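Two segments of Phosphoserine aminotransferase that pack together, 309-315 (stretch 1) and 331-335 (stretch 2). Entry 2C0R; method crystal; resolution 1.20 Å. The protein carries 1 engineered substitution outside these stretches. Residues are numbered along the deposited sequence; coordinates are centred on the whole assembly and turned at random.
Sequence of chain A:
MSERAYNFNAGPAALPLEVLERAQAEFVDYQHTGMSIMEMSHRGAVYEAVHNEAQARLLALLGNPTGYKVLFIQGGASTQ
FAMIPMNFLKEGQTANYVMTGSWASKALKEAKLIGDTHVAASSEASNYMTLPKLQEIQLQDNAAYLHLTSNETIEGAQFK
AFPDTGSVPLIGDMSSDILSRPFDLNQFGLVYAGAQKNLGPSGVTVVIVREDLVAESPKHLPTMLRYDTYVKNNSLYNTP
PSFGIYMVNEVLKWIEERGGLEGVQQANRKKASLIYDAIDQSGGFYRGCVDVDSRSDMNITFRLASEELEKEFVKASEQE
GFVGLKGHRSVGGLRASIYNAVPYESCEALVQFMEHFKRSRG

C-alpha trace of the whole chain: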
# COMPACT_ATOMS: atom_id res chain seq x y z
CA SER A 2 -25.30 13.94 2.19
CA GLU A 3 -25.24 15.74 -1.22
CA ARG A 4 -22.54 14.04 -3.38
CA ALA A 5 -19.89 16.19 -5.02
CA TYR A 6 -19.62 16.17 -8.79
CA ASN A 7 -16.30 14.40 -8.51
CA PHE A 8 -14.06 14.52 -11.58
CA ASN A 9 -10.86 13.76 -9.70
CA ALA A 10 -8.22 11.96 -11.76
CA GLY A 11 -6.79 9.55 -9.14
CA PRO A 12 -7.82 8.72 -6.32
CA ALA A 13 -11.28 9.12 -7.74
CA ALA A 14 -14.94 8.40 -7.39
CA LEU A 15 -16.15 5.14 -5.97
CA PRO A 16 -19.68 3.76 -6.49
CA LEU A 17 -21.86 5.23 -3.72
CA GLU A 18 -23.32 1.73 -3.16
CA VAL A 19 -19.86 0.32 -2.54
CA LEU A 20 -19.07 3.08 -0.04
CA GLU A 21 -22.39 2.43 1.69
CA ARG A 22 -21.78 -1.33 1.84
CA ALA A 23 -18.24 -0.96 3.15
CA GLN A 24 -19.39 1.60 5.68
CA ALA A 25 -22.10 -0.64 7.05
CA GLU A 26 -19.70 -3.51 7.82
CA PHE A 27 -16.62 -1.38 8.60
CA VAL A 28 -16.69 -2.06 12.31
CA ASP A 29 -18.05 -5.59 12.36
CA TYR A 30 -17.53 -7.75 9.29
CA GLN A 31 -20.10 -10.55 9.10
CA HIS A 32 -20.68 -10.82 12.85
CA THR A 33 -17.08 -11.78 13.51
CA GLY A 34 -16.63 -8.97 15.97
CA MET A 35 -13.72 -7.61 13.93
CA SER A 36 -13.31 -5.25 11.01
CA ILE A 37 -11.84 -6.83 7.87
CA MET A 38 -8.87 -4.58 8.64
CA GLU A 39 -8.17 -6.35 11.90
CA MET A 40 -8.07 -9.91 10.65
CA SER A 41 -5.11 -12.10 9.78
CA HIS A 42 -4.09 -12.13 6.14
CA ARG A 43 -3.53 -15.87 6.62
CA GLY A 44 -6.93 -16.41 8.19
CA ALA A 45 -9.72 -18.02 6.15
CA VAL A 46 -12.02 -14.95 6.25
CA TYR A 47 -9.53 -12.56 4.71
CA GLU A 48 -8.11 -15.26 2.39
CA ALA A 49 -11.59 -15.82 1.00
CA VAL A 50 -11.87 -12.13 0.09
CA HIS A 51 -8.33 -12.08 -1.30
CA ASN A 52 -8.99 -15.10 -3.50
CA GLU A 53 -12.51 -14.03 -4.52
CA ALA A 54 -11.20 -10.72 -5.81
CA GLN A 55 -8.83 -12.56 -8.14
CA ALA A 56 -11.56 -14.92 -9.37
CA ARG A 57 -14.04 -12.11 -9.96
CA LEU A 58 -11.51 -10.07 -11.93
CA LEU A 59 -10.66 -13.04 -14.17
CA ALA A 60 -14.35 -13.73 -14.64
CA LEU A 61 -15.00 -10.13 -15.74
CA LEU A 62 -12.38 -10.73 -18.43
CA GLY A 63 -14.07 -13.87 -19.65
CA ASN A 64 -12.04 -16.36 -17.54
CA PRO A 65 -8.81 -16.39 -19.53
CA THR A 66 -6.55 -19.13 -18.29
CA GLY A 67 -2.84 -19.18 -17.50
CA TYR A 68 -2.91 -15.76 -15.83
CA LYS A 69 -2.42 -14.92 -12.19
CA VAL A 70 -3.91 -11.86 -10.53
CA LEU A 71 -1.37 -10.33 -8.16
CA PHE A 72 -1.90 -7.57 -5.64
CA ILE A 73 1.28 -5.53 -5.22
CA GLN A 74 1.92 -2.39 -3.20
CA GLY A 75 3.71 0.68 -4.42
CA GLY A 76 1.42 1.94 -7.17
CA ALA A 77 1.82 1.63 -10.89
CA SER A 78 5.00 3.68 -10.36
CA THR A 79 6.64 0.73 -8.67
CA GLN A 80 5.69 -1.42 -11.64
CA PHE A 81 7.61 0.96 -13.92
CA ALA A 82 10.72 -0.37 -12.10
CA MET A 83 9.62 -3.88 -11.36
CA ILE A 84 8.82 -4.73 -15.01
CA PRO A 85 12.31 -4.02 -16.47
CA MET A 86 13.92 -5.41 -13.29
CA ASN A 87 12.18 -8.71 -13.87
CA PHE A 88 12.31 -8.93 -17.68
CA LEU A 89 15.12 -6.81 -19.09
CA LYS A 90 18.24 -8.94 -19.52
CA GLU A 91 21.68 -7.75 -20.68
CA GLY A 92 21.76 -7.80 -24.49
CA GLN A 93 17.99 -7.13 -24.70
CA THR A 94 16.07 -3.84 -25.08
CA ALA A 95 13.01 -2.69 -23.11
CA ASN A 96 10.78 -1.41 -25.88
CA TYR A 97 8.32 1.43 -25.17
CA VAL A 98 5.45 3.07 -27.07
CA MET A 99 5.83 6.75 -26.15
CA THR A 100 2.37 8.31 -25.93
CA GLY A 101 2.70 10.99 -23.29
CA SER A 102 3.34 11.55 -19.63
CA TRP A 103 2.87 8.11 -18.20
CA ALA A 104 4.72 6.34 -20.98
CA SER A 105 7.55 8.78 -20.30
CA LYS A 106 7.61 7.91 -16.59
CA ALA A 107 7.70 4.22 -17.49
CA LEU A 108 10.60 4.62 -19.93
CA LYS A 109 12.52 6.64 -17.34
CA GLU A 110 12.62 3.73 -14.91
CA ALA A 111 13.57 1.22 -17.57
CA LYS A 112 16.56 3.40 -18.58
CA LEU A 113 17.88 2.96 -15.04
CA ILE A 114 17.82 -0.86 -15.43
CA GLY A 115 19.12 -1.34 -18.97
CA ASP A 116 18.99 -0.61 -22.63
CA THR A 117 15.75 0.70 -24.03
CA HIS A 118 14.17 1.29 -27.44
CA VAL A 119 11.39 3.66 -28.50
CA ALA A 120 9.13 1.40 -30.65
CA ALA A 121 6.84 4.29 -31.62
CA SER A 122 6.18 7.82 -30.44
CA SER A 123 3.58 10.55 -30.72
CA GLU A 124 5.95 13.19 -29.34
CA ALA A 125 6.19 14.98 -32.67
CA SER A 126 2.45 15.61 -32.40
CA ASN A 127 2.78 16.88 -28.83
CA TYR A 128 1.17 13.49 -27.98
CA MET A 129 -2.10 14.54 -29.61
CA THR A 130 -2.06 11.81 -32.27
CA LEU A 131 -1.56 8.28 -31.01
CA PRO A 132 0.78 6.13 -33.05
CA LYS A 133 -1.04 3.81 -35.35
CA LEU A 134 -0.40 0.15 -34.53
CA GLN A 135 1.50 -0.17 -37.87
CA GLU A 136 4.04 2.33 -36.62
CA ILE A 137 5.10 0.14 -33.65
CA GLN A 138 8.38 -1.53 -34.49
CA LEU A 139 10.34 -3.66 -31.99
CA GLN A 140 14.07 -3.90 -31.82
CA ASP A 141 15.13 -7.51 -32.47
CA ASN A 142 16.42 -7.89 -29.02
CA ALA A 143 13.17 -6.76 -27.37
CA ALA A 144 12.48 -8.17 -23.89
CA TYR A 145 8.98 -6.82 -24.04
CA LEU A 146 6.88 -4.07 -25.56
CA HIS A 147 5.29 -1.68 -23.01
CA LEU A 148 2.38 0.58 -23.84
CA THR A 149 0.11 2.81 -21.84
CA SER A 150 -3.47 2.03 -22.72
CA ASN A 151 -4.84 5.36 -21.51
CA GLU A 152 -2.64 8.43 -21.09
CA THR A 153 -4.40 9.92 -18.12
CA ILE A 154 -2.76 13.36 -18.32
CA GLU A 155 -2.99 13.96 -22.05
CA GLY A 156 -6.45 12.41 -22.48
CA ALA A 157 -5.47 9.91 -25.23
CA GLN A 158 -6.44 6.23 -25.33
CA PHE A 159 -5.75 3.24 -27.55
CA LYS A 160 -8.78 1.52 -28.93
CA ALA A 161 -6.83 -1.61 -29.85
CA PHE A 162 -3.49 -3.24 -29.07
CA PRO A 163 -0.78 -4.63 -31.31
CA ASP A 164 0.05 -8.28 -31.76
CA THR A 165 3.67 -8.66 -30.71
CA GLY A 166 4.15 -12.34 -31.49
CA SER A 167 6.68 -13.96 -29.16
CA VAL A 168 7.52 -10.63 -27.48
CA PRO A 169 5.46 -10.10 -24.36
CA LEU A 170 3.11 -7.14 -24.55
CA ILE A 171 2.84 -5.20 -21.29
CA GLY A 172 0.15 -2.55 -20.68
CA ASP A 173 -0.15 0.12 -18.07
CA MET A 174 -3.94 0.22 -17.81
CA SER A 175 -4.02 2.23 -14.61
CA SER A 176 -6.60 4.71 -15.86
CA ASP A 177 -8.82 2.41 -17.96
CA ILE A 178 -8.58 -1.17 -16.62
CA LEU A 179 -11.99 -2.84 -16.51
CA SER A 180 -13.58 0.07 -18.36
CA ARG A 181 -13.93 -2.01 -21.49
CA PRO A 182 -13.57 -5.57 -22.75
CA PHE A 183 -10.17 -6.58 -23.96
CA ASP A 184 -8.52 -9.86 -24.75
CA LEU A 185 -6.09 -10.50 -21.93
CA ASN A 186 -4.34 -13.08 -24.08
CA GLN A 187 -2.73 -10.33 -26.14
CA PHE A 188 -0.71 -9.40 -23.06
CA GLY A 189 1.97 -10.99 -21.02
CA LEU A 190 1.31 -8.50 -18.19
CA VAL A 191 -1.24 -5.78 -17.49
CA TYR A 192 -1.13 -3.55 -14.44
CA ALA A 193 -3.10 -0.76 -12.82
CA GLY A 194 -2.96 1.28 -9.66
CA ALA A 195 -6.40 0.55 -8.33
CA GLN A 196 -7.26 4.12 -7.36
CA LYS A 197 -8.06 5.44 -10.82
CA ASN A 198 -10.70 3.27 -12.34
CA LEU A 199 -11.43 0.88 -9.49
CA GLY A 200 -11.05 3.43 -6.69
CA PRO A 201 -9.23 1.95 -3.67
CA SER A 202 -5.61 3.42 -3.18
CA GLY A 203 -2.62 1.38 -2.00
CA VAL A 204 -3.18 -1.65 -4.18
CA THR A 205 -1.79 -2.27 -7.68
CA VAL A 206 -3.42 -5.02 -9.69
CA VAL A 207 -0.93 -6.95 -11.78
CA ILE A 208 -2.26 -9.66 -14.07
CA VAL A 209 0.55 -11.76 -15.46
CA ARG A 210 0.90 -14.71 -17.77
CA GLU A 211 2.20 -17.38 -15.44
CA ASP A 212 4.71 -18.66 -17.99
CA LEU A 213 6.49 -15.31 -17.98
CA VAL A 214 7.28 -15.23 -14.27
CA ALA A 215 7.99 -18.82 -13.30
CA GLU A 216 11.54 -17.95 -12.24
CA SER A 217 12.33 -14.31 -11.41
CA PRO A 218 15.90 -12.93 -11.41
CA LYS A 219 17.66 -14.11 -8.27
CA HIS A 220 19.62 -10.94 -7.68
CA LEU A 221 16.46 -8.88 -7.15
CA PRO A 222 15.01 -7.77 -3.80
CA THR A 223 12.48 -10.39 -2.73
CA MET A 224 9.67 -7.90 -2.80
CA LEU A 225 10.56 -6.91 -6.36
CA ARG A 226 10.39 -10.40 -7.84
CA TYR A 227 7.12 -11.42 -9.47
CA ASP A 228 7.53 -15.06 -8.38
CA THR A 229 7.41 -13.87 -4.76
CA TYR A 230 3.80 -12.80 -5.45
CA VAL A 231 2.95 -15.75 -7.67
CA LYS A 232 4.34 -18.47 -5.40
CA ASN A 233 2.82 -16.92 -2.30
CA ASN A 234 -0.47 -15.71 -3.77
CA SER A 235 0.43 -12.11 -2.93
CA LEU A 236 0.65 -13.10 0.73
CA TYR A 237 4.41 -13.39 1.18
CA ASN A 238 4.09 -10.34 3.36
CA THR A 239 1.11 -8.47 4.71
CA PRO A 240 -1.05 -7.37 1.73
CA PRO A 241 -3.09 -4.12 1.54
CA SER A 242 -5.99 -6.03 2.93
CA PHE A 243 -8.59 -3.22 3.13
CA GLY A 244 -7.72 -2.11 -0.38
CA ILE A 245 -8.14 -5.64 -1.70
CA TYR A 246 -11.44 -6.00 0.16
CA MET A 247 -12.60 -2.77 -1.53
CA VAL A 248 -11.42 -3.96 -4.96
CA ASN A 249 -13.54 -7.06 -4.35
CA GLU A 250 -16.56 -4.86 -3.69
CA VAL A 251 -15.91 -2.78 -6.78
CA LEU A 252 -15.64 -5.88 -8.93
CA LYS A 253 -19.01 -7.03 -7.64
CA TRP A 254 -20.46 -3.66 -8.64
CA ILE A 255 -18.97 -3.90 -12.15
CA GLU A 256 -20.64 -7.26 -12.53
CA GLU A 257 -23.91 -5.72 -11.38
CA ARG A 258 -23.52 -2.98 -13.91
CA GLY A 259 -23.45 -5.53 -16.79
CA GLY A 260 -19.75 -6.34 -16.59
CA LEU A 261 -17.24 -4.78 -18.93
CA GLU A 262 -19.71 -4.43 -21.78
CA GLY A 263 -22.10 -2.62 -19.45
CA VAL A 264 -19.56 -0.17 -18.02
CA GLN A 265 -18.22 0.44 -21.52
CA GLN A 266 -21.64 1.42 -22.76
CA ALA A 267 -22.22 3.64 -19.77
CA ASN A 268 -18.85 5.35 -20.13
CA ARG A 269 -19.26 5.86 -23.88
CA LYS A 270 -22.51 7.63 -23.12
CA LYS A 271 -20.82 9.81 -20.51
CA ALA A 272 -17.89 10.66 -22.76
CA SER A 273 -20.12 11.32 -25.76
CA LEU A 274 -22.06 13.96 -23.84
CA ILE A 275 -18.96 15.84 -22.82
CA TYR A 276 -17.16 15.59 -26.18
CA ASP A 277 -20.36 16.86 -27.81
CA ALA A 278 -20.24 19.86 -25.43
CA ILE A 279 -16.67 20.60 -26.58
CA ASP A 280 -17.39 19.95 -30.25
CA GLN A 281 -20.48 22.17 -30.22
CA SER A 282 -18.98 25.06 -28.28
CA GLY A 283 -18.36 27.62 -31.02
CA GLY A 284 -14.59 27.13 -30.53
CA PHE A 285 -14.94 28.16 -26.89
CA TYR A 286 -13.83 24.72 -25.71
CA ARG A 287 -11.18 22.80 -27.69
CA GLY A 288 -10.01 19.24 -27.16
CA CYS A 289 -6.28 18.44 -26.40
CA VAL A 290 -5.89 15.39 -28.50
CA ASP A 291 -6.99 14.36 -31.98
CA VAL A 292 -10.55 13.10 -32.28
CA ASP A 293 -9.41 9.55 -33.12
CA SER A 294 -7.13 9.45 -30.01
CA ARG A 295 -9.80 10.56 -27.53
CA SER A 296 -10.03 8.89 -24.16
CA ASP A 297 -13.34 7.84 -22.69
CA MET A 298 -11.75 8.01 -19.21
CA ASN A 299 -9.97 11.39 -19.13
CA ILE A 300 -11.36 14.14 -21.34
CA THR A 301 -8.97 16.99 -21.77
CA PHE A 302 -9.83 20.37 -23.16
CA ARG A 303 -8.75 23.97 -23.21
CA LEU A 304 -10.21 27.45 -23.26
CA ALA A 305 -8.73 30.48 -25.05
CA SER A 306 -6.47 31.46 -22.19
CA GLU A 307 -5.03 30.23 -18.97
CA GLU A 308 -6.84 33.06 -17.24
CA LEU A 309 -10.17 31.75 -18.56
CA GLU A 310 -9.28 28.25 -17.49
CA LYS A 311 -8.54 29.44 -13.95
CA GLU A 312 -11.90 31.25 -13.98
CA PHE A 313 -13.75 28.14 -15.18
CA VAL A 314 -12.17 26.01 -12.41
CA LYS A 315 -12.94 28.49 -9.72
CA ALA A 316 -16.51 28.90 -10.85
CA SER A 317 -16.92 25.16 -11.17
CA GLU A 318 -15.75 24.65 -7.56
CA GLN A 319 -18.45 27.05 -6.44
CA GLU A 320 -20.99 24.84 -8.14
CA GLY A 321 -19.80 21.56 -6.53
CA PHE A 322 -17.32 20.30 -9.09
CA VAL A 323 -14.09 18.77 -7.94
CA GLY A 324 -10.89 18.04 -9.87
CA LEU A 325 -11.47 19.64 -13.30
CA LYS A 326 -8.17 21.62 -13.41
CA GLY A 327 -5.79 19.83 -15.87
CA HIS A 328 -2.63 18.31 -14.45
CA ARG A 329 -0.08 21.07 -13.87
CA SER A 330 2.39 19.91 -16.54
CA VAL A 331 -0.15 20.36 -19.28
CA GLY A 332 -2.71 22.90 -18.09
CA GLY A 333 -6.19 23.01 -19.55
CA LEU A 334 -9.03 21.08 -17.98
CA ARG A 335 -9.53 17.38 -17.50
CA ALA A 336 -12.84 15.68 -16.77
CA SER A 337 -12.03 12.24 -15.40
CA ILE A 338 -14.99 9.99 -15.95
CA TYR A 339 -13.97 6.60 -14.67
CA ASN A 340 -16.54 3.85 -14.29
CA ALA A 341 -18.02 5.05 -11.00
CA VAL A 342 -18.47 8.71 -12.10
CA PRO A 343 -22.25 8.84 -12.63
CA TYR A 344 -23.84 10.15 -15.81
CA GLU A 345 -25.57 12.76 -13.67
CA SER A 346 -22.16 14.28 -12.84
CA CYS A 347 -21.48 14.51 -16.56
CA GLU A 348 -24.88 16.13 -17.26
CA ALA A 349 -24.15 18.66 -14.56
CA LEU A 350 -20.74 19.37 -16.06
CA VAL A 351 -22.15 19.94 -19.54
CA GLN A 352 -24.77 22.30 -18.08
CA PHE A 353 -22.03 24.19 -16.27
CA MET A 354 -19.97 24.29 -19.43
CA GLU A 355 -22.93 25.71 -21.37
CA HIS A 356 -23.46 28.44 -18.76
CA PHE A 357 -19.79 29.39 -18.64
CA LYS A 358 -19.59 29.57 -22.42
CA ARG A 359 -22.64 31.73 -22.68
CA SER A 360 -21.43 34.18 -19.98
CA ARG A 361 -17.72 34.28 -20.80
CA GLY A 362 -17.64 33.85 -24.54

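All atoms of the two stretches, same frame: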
# COMPACT_ATOMS: atom_id res chain seq x y z
N LEU A 309 -8.80 32.26 -18.49
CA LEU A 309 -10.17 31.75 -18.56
C LEU A 309 -10.31 30.39 -17.90
O LEU A 309 -11.35 30.13 -17.26
CB LEU A 309 -10.59 31.64 -20.04
CG LEU A 309 -11.25 32.86 -20.71
CD1 LEU A 309 -11.38 32.59 -22.19
CD2 LEU A 309 -12.59 33.15 -20.03
N GLU A 310 -9.28 29.57 -18.09
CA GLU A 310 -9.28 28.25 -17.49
C GLU A 310 -9.29 28.35 -15.97
O GLU A 310 -10.04 27.65 -15.32
CB GLU A 310 -8.03 27.44 -17.93
CG GLU A 310 -8.17 27.19 -19.43
CD GLU A 310 -6.96 26.50 -20.03
OE1 GLU A 310 -5.87 26.40 -19.43
OE2 GLU A 310 -7.10 26.00 -21.15
N LYS A 311 -8.48 29.25 -15.40
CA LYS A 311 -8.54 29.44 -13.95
C LYS A 311 -9.94 29.87 -13.52
O LYS A 311 -10.48 29.43 -12.49
CB LYS A 311 -7.50 30.50 -13.58
CG LYS A 311 -7.99 31.49 -12.55
CD LYS A 311 -8.51 32.81 -13.14
CE LYS A 311 -9.32 33.50 -12.04
NZ LYS A 311 -10.01 32.47 -11.22
N GLU A 312 -10.56 30.75 -14.29
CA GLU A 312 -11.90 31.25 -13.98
C GLU A 312 -12.91 30.11 -14.03
O GLU A 312 -13.76 29.99 -13.15
CB GLU A 312 -12.29 32.35 -14.97
CG GLU A 312 -13.65 32.94 -14.63
CD GLU A 312 -13.54 33.95 -13.50
OE1 GLU A 312 -12.40 34.30 -13.12
OE2 GLU A 312 -14.59 34.38 -13.01
N PHE A 313 -12.83 29.26 -15.05
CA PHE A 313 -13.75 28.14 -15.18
C PHE A 313 -13.60 27.27 -13.95
O PHE A 313 -14.58 26.79 -13.38
CB PHE A 313 -13.38 27.38 -16.44
CG PHE A 313 -14.13 26.09 -16.72
CD1 PHE A 313 -15.16 26.12 -17.64
CD2 PHE A 313 -13.79 24.88 -16.16
CE1 PHE A 313 -15.88 24.99 -17.95
CE2 PHE A 313 -14.54 23.75 -16.41
CZ PHE A 313 -15.57 23.79 -17.33
N VAL A 314 -12.37 26.96 -13.54
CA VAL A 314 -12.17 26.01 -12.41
C VAL A 314 -12.81 26.57 -11.16
O VAL A 314 -13.53 25.94 -10.39
CB VAL A 314 -10.66 25.74 -12.21
CG1 VAL A 314 -10.39 25.10 -10.85
CG2 VAL A 314 -10.08 24.87 -13.33
N LYS A 315 -12.51 27.86 -10.96
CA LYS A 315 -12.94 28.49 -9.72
C LYS A 315 -14.46 28.51 -9.70
O LYS A 315 -15.10 28.16 -8.70
CB LYS A 315 -12.33 29.88 -9.63
N VAL A 331 0.44 20.21 -17.95
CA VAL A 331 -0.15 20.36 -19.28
C VAL A 331 -1.19 21.46 -19.33
O VAL A 331 -1.50 21.92 -20.43
CB VAL A 331 -0.79 19.04 -19.75
CG1 VAL A 331 0.33 18.01 -19.92
CG2 VAL A 331 -1.82 18.56 -18.77
N GLY A 332 -1.68 21.87 -18.18
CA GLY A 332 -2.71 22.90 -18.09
C GLY A 332 -4.04 22.43 -18.65
O GLY A 332 -4.31 21.24 -18.72
N GLY A 333 -4.88 23.37 -19.06
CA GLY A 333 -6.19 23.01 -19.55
C GLY A 333 -7.03 22.47 -18.39
O GLY A 333 -6.78 22.70 -17.21
N LEU A 334 -8.05 21.73 -18.80
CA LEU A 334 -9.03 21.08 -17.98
C LEU A 334 -9.03 19.59 -18.33
O LEU A 334 -8.61 19.17 -19.41
CB LEU A 334 -10.46 21.60 -18.24
CG LEU A 334 -10.74 23.07 -17.92
CD1 LEU A 334 -10.38 23.48 -16.48
CD2 LEU A 334 -10.01 24.00 -18.88
N ARG A 335 -9.48 18.84 -17.34
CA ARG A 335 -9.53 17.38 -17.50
C ARG A 335 -10.74 16.89 -16.70
O ARG A 335 -10.75 17.05 -15.48
CB ARG A 335 -8.27 16.72 -16.97
CG ARG A 335 -8.35 15.19 -17.03
CD ARG A 335 -6.98 14.56 -16.73
NE ARG A 335 -6.46 15.00 -15.43
CZ ARG A 335 -5.43 14.47 -14.79
NH1 ARG A 335 -4.75 13.43 -15.29
NH2 ARG A 335 -5.04 14.97 -13.62
O HOH W 1 -3.48 25.93 -19.91

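A small contact between a helix and the start of a strand illustrates how one acidic side chain can be both an apolar surface and a polar anchor, depending on which of its atoms is considered. Residues 309-315 lie within a longer helix, its turns held by backbone hydrogen bonds such as F313 N to L309 O at 2.8 Å and V314 N to E310 O at 3.0 Å. The helix meets 331-335 through the side chains of E310 and, one turn later, F313 and V314.

E310 leads. Its CA-to-CB bond points toward the other stretch, and chi1 of -66° (m) with chi2 of 176° (t) extends the chain across the gap, so that the carboxylate arrives beside the backbone of G333. G333 N donates a hydrogen bond to E310 OE1 at 3.2 Å, but the N-H...O angle of 131° marks it as weak. A water also links the pair, donating to E310 OE1 at 2.5 Å and accepting from G333 N at 3.0 Å; the one N-H is thus shared between OE1 and the water, and the direct bond is the weak one. The other carboxylate oxygen, OE2, is hydrogen-bonded elsewhere in the structure, so both oxygens of this buried acid have partners. On the way to its polar end the chain offers its methylene to a hydrocarbon neighbour, with E310 CG 3.7 Å from L334 CD2.

The loop side meets the carboxylate with main chain alone. G332 and G333 both have positive phi, 67° and 68°, a region that by itself favours glycine.

L334, where the strand begins, is the apolar counterpart. It points toward the helix and has the largest area covered by the opposite stretch, 86 of the 215 Å² buried in total. With chi1 at -63° and chi2 at -55° (m, m), its two methyls reach different neighbours: CD2 lies against E310 CG, whereas CD1 sits 3.5 Å from V314 CG2 and 3.7 Å from F313 CD2. The F313 ring, set by a chi1 of 174° (t) and chi2 of 101°, receives that methyl obliquely. V314 points sideways at its CA-to-CB bond, yet with chi1 at 164° (t) its CG2 still touches the leucine.

The general lesson is that a side chain's character changes along its length. Here the aliphatic part of E310 joins F313 and V314 in packing around L334, while its carboxylate reaches past to the glycine backbone, and a water links the same two groups.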